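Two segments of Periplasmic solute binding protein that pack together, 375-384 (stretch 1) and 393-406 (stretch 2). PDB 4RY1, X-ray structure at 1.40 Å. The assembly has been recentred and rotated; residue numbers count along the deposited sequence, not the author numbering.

Stretch 1, residues 375-384: QLWTTSLQKL
Stretch 2, residues 393-406: KVADDFLSGANRIL

No direct hydrogen bond joins these two helices; the polar link between them runs through two waters along one flank of an otherwise apolar seam. Both stretches are helical throughout, with phi/psi near -62/-44 and i to i+4 backbone hydrogen bonds. They run nearly antiparallel, at 166°, with axes 10.0 Å apart at closest approach. The register pairs Leu-376 CA with Phe-398 CA (6.7 Å) and Ser-380 CA with Val-394 CA (6.1 Å), burying 449 Å² in all.

Leu-376 (chi1 t, chi2 p) is a knob in a hole formed by Phe-398, Gly-401, Ala-402 and Ile-405. Leu-376 CD2 lies 3.4 Å from Ala-402 N, 3.6 Å from Gly-401 C and 4.1 Å from Ile-405 CD1 (chi1 m, chi2 t). Glycine suits the floor of this hole: an ideal CB on Gly-401 would fall 2.9 Å from Leu-376 CD2, a clash. Phe-398 (chi1 t, chi2 82°) starts sideways, but its ring reaches across, placing CE1 3.8 Å from CB of Trp-377 (chi1 t, chi2 -107°); Trp-377 N approaches the ring edge, 3.6 Å from CE1.

Small Ser-380 (chi1 m), pointing toward the other helix, sits at the closer register pair, its CB 3.6 Å from CG1 of Val-394 (chi1 t). Its buried hydroxyl is satisfied by donating from OG to Leu-376 O, 2.7 Å away in its own helix. Val-394 CG2 also packs 3.9 Å from Leu-384 CD2 (chi1 m, chi2 t).

Lys-383 (chi1 m, chi2 t, chi3 19°, chi4 t) brings CE to 3.9 Å from Val-394 CG2 while its amine meets water. Waters 1 and 2 both accept from Lys-383 NZ (2.6 and 2.9 Å). Water 1 donates to Ser-380 OG (2.8 Å) and Val-394 O (2.7 Å); water 2 donates to Asp-397 OD2 (2.8 Å), which is 4.5 Å from Lys-383 NZ, beyond a salt bridge.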

ATOM      1  N   GLN A 375      -2.002   7.356 -13.188  1.00 14.70           N
ATOM      2  CA  GLN A 375      -2.561   8.637 -13.660  1.00 16.45           C
ATOM      3  C   GLN A 375      -3.395   8.508 -14.927  1.00 15.30           C
ATOM      4  O   GLN A 375      -4.431   9.154 -15.045  1.00 17.53           O
ATOM      5  CB  GLN A 375      -1.473   9.697 -13.820  1.00 18.71           C
ATOM      6  CG  GLN A 375      -1.007  10.215 -12.468  1.00 23.53           C
ATOM      7  CD  GLN A 375      -2.162  10.654 -11.564  1.00 25.63           C
ATOM      8  OE1 GLN A 375      -2.955  11.526 -11.943  1.00 29.99           O
ATOM      9  NE2 GLN A 375      -2.281  10.034 -10.379  1.00 28.43           N
ATOM     10  N   LEU A 376      -2.995   7.604 -15.815  1.00 16.04           N
ATOM     11  CA  LEU A 376      -3.774   7.327 -17.017  1.00 19.08           C
ATOM     12  C   LEU A 376      -5.139   6.733 -16.649  1.00 16.39           C
ATOM     13  O   LEU A 376      -6.170   7.133 -17.177  1.00 19.05           O
ATOM     14  CB  LEU A 376      -3.013   6.396 -17.958  1.00 19.48           C
ATOM     15  CG  LEU A 376      -3.618   6.336 -19.361  1.00 19.53           C
ATOM     16  CD1 LEU A 376      -3.487   7.670 -20.078  1.00 28.58           C
ATOM     17  CD2 LEU A 376      -2.979   5.247 -20.202  1.00 21.52           C
ATOM     18  N   TRP A 377      -5.127   5.763 -15.743  1.00 16.60           N
ATOM     19  CA  TRP A 377      -6.351   5.201 -15.154  1.00 17.38           C
ATOM     20  C   TRP A 377      -7.229   6.295 -14.545  1.00 17.42           C
ATOM     21  O   TRP A 377      -8.429   6.393 -14.824  1.00 17.26           O
ATOM     22  CB  TRP A 377      -5.969   4.159 -14.090  1.00 17.25           C
ATOM     23  CG  TRP A 377      -7.046   3.704 -13.165  1.00 14.79           C
ATOM     24  CD1 TRP A 377      -7.172   4.036 -11.846  1.00 15.66           C
ATOM     25  CD2 TRP A 377      -8.126   2.792 -13.445  1.00 14.38           C
ATOM     26  NE1 TRP A 377      -8.258   3.417 -11.302  1.00 15.56           N
ATOM     27  CE2 TRP A 377      -8.863   2.643 -12.249  1.00 14.91           C
ATOM     28  CE3 TRP A 377      -8.546   2.099 -14.584  1.00 17.37           C
ATOM     29  CZ2 TRP A 377      -9.962   1.811 -12.149  1.00 15.82           C
ATOM     30  CZ3 TRP A 377      -9.658   1.280 -14.489  1.00 15.75           C
ATOM     31  CH2 TRP A 377     -10.365   1.152 -13.291  1.00 16.66           C
ATOM     32  N   THR A 378      -6.607   7.124 -13.719  1.00 15.90           N
ATOM     33  CA  THR A 378      -7.314   8.179 -12.978  1.00 15.98           C
ATOM     34  C   THR A 378      -7.989   9.178 -13.919  1.00 17.35           C
ATOM     35  O   THR A 378      -9.187   9.476 -13.786  1.00 16.82           O
ATOM     36  CB  THR A 378      -6.342   8.879 -12.012  1.00 14.27           C
ATOM     37  OG1 THR A 378      -5.854   7.908 -11.060  1.00 14.87           O
ATOM     38  CG2 THR A 378      -7.004  10.038 -11.283  1.00 18.01           C
ATOM     39  N   THR A 379      -7.224   9.639 -14.902  1.00 16.00           N
ATOM     40  CA  THR A 379      -7.754  10.557 -15.917  1.00 17.40           C
ATOM     41  C   THR A 379      -8.837   9.883 -16.785  1.00 19.25           C
ATOM     42  O   THR A 379      -9.818  10.529 -17.192  1.00 19.10           O
ATOM     43  CB  THR A 379      -6.632  11.209 -16.738  1.00 21.32           C
ATOM     44  OG1 THR A 379      -5.854  10.211 -17.398  1.00 25.19           O
ATOM     45  CG2 THR A 379      -5.736  12.036 -15.837  1.00 23.78           C
ATOM     46  N   SER A 380      -8.685   8.590 -17.037  1.00 19.02           N
ATOM     47  CA  SER A 380      -9.713   7.845 -17.781  1.00 18.58           C
ATOM     48  C   SER A 380     -11.018   7.805 -17.004  1.00 17.86           C
ATOM     49  O   SER A 380     -12.089   7.984 -17.579  1.00 20.42           O
ATOM     50  CB  SER A 380      -9.269   6.416 -18.075  1.00 20.50           C
ATOM     51  OG  SER A 380      -8.136   6.409 -18.921  1.00 21.79           O
ATOM     52  N   LEU A 381     -10.939   7.555 -15.698  1.00 17.59           N
ATOM     53  CA  LEU A 381     -12.155   7.582 -14.858  1.00 16.90           C
ATOM     54  C   LEU A 381     -12.827   8.960 -14.872  1.00 17.15           C
ATOM     55  O   LEU A 381     -14.050   9.060 -14.899  1.00 18.69           O
ATOM     56  CB  LEU A 381     -11.843   7.190 -13.407  1.00 17.10           C
ATOM     57  CG  LEU A 381     -11.214   5.811 -13.259  1.00 18.22           C
ATOM     58  CD1 LEU A 381     -11.043   5.536 -11.774  1.00 17.58           C
ATOM     59  CD2 LEU A 381     -11.958   4.685 -13.946  1.00 20.05           C
ATOM     60  N   GLN A 382     -12.001   9.999 -14.850  1.00 16.72           N
ATOM     61  CA  GLN A 382     -12.473  11.382 -14.907  1.00 17.61           C
ATOM     62  C   GLN A 382     -13.177  11.658 -16.243  1.00 20.23           C
ATOM     63  O   GLN A 382     -14.219  12.266 -16.271  1.00 21.70           O
ATOM     64  CB  GLN A 382     -11.342  12.354 -14.591  1.00 19.38           C
ATOM     65  CG  GLN A 382     -10.990  12.244 -13.110  1.00 19.26           C
ATOM     66  CD  GLN A 382      -9.667  12.844 -12.708  1.00 19.13           C
ATOM     67  OE1 GLN A 382      -8.939  13.426 -13.516  1.00 23.49           O
ATOM     68  NE2 GLN A 382      -9.346  12.713 -11.413  1.00 19.98           N
ATOM     69  N   LYS A 383     -12.631  11.153 -17.335  1.00 20.99           N
ATOM     70  CA  LYS A 383     -13.296  11.264 -18.633  1.00 25.15           C
ATOM     71  C   LYS A 383     -14.707  10.670 -18.594  1.00 21.68           C
ATOM     72  O   LYS A 383     -15.671  11.283 -19.094  1.00 24.23           O
ATOM     73  CB  LYS A 383     -12.454  10.593 -19.719  1.00 28.37           C
ATOM     74  CG  LYS A 383     -11.437  11.536 -20.350  1.00 49.81           C
ATOM     75  CD  LYS A 383     -10.263  10.858 -21.055  1.00 73.25           C
ATOM     76  CE  LYS A 383     -10.508   9.398 -21.407  1.00108.53           C
ATOM     77  NZ  LYS A 383      -9.462   8.820 -22.293  1.00 92.50           N
ATOM     78  N   LEU A 384     -14.820   9.474 -18.024  1.00 20.00           N
ATOM     79  CA  LEU A 384     -16.124   8.826 -17.844  1.00 22.27           C
ATOM     80  C   LEU A 384     -17.068   9.651 -16.985  1.00 20.62           C
ATOM     81  O   LEU A 384     -18.188   9.947 -17.388  1.00 25.72           O
ATOM     82  CB  LEU A 384     -16.012   7.418 -17.260  1.00 21.67           C
ATOM     83  CG  LEU A 384     -15.395   6.345 -18.146  1.00 24.41           C
ATOM     84  CD1 LEU A 384     -15.246   5.062 -17.350  1.00 26.97           C
ATOM     85  CD2 LEU A 384     -16.254   6.124 -19.381  1.00 28.13           C
ATOM     86  N   LYS A 393     -14.532   3.324 -25.675  1.00 32.28           N
ATOM     87  CA  LYS A 393     -13.503   4.157 -26.203  1.00 29.11           C
ATOM     88  C   LYS A 393     -12.453   4.499 -25.122  1.00 28.53           C
ATOM     89  O   LYS A 393     -11.249   4.442 -25.371  1.00 30.02           O
ATOM     90  CB  LYS A 393     -14.135   5.382 -26.808  1.00 43.82           C
ATOM     91  CG  LYS A 393     -13.140   6.457 -27.104  1.00102.09           C
ATOM     92  CD  LYS A 393     -12.257   6.067 -28.266  1.00104.39           C
ATOM     93  CE  LYS A 393     -12.011   7.302 -29.100  1.00102.74           C
ATOM     94  NZ  LYS A 393     -10.941   8.146 -28.511  1.00145.84           N
ATOM     95  N   VAL A 394     -12.930   4.847 -23.931  1.00 28.25           N
ATOM     96  CA  VAL A 394     -12.050   5.207 -22.804  1.00 27.10           C
ATOM     97  C   VAL A 394     -11.155   4.011 -22.451  1.00 24.49           C
ATOM     98  O   VAL A 394      -9.935   4.132 -22.298  1.00 26.00           O
ATOM     99  CB  VAL A 394     -12.880   5.700 -21.600  1.00 24.82           C
ATOM    100  CG1 VAL A 394     -12.028   5.829 -20.324  1.00 23.51           C
ATOM    101  CG2 VAL A 394     -13.521   7.036 -21.937  1.00 27.09           C
ATOM    102  N   ALA A 395     -11.782   2.849 -22.387  1.00 24.50           N
ATOM    103  CA  ALA A 395     -11.072   1.606 -22.098  1.00 25.80           C
ATOM    104  C   ALA A 395     -10.032   1.252 -23.153  1.00 27.47           C
ATOM    105  O   ALA A 395      -8.865   1.011 -22.842  1.00 24.75           O
ATOM    106  CB  ALA A 395     -12.068   0.479 -21.947  1.00 24.54           C
ATOM    107  N   ASP A 396     -10.443   1.229 -24.411  1.00 28.14           N
ATOM    108  CA  ASP A 396      -9.502   0.924 -25.484  1.00 27.60           C
ATOM    109  C   ASP A 396      -8.325   1.927 -25.495  1.00 24.10           C
ATOM    110  O   ASP A 396      -7.184   1.553 -25.762  1.00 32.58           O
ATOM    111  CB  ASP A 396     -10.191   0.943 -26.853  1.00 31.92           C
ATOM    112  CG  ASP A 396     -11.296  -0.104 -27.003  1.00 29.14           C
ATOM    113  OD1 ASP A 396     -11.517  -0.964 -26.124  1.00 31.48           O
ATOM    114  OD2 ASP A 396     -11.973  -0.060 -28.057  1.00 36.23           O
ATOM    115  N   ASP A 397      -8.615   3.202 -25.248  1.00 26.54           N
ATOM    116  CA  ASP A 397      -7.567   4.231 -25.185  1.00 24.66           C
ATOM    117  C   ASP A 397      -6.651   4.027 -23.980  1.00 24.71           C
ATOM    118  O   ASP A 397      -5.443   4.257 -24.061  1.00 25.92           O
ATOM    119  CB  ASP A 397      -8.147   5.643 -25.142  1.00 25.36           C
ATOM    120  CG  ASP A 397      -8.795   6.056 -26.461  1.00 43.91           C
ATOM    121  OD1 ASP A 397      -8.820   5.255 -27.431  1.00 41.45           O
ATOM    122  OD2 ASP A 397      -9.277   7.202 -26.526  1.00 41.64           O
ATOM    123  N   PHE A 398      -7.237   3.597 -22.869  1.00 25.17           N
ATOM    124  CA  PHE A 398      -6.427   3.254 -21.700  1.00 24.37           C
ATOM    125  C   PHE A 398      -5.461   2.119 -22.074  1.00 24.03           C
ATOM    126  O   PHE A 398      -4.272   2.187 -21.795  1.00 23.33           O
ATOM    127  CB  PHE A 398      -7.275   2.871 -20.479  1.00 22.73           C
ATOM    128  CG  PHE A 398      -6.459   2.301 -19.348  1.00 23.11           C
ATOM    129  CD1 PHE A 398      -5.787   3.144 -18.459  1.00 21.54           C
ATOM    130  CD2 PHE A 398      -6.332   0.936 -19.195  1.00 22.05           C
ATOM    131  CE1 PHE A 398      -5.007   2.620 -17.435  1.00 20.50           C
ATOM    132  CE2 PHE A 398      -5.560   0.410 -18.178  1.00 22.18           C
ATOM    133  CZ  PHE A 398      -4.903   1.252 -17.290  1.00 18.65           C
ATOM    134  N   LEU A 399      -5.977   1.097 -22.734  1.00 26.27           N
ATOM    135  CA  LEU A 399      -5.144  -0.047 -23.113  1.00 23.80           C
ATOM    136  C   LEU A 399      -3.936   0.347 -23.979  1.00 25.91           C
ATOM    137  O   LEU A 399      -2.825  -0.069 -23.704  1.00 26.49           O
ATOM    138  CB  LEU A 399      -5.998  -1.096 -23.814  1.00 22.65           C
ATOM    139  CG  LEU A 399      -5.246  -2.294 -24.397  1.00 23.38           C
ATOM    140  CD1 LEU A 399      -4.453  -3.024 -23.319  1.00 25.87           C
ATOM    141  CD2 LEU A 399      -6.251  -3.223 -25.063  1.00 40.04           C
ATOM    142  N   SER A 400      -4.165   1.125 -25.030  1.00 25.71           N
ATOM    143  CA  SER A 400      -3.067   1.553 -25.913  1.00 27.77           C
ATOM    144  C   SER A 400      -2.058   2.447 -25.170  1.00 25.06           C
ATOM    145  O   SER A 400      -0.852   2.277 -25.307  1.00 30.05           O
ATOM    146  CB  SER A 400      -3.608   2.241 -27.182  1.00 37.72           C
ATOM    147  OG  SER A 400      -4.548   3.246 -26.872  1.00 85.35           O
ATOM    148  N   GLY A 401      -2.553   3.383 -24.367  1.00 25.83           N
ATOM    149  CA  GLY A 401      -1.654   4.291 -23.638  1.00 25.01           C
ATOM    150  C   GLY A 401      -0.868   3.560 -22.547  1.00 22.88           C
ATOM    151  O   GLY A 401       0.333   3.806 -22.329  1.00 20.73           O
ATOM    152  N   ALA A 402      -1.564   2.663 -21.857  1.00 20.72           N
ATOM    153  CA  ALA A 402      -0.944   1.828 -20.819  1.00 22.97           C
ATOM    154  C   ALA A 402       0.178   0.995 -21.432  1.00 23.76           C
ATOM    155  O   ALA A 402       1.279   0.901 -20.881  1.00 20.62           O
ATOM    156  CB  ALA A 402      -1.970   0.933 -20.139  1.00 20.87           C
ATOM    157  N   ASN A 403      -0.088   0.429 -22.607  1.00 22.37           N
ATOM    158  CA  ASN A 403       0.927  -0.398 -23.272  1.00 22.54           C
ATOM    159  C   ASN A 403       2.160   0.416 -23.689  1.00 22.97           C
ATOM    160  O   ASN A 403       3.287  -0.064 -23.551  1.00 24.93           O
ATOM    161  CB  ASN A 403       0.336  -1.179 -24.440  1.00 24.04           C
ATOM    162  CG  ASN A 403      -0.415  -2.423 -23.985  1.00 21.21           C
ATOM    163  OD1 ASN A 403      -0.214  -2.912 -22.863  1.00 26.59           O
ATOM    164  ND2 ASN A 403      -1.277  -2.953 -24.850  1.00 26.58           N
ATOM    165  N   ARG A 404       1.955   1.647 -24.159  1.00 23.12           N
ATOM    166  CA  ARG A 404       3.088   2.565 -24.419  1.00 28.15           C
ATOM    167  C   ARG A 404       3.903   2.813 -23.147  1.00 23.30           C
ATOM    168  O   ARG A 404       5.113   2.771 -23.182  1.00 23.25           O
ATOM    169  CB  ARG A 404       2.648   3.902 -25.043  1.00 23.79           C
ATOM    170  CG  ARG A 404       2.070   3.760 -26.457  1.00 28.06           C
ATOM    171  CD  ARG A 404       1.682   5.092 -27.087  1.00 50.28           C
ATOM    172  NE  ARG A 404       0.416   5.666 -26.614  1.00 76.83           N
ATOM    173  CZ  ARG A 404      -0.800   5.290 -27.014  1.00 53.82           C
ATOM    174  NH1 ARG A 404      -0.959   4.296 -27.881  1.00 97.17           N
ATOM    175  NH2 ARG A 404      -1.874   5.904 -26.527  1.00 40.22           N
ATOM    176  N   ILE A 405       3.222   3.072 -22.036  1.00 22.90           N
ATOM    177  CA  ILE A 405       3.907   3.328 -20.756  1.00 20.13           C
ATOM    178  C   ILE A 405       4.746   2.122 -20.336  1.00 20.63           C
ATOM    179  O   ILE A 405       5.904   2.253 -19.963  1.00 19.37           O
ATOM    180  CB  ILE A 405       2.908   3.679 -19.635  1.00 18.73           C
ATOM    181  CG1 ILE A 405       2.307   5.060 -19.881  1.00 20.24           C
ATOM    182  CG2 ILE A 405       3.587   3.640 -18.261  1.00 18.06           C
ATOM    183  CD1 ILE A 405       0.993   5.306 -19.178  1.00 21.63           C
ATOM    184  N   LEU A 406       4.136   0.944 -20.415  1.00 18.20           N
ATOM    185  CA  LEU A 406       4.797  -0.300 -19.998  1.00 20.60           C
ATOM    186  C   LEU A 406       6.000  -0.677 -20.851  1.00 20.25           C
ATOM    187  O   LEU A 406       6.962  -1.241 -20.353  1.00 21.64           O
ATOM    188  CB  LEU A 406       3.789  -1.448 -19.901  1.00 19.37           C
ATOM    189  CG  LEU A 406       2.711  -1.278 -18.813  1.00 20.96           C
ATOM    190  CD1 LEU A 406       1.743  -2.442 -18.881  1.00 23.94           C
ATOM    191  CD2 LEU A 406       3.254  -1.186 -17.384  1.00 21.41           C
TER
HETATM  192  O   HOH W   1      -8.650   6.402 -21.634  1.00 26.92           O
HETATM  193  O   HOH W   2     -11.084   8.094 -24.592  1.00 42.35           O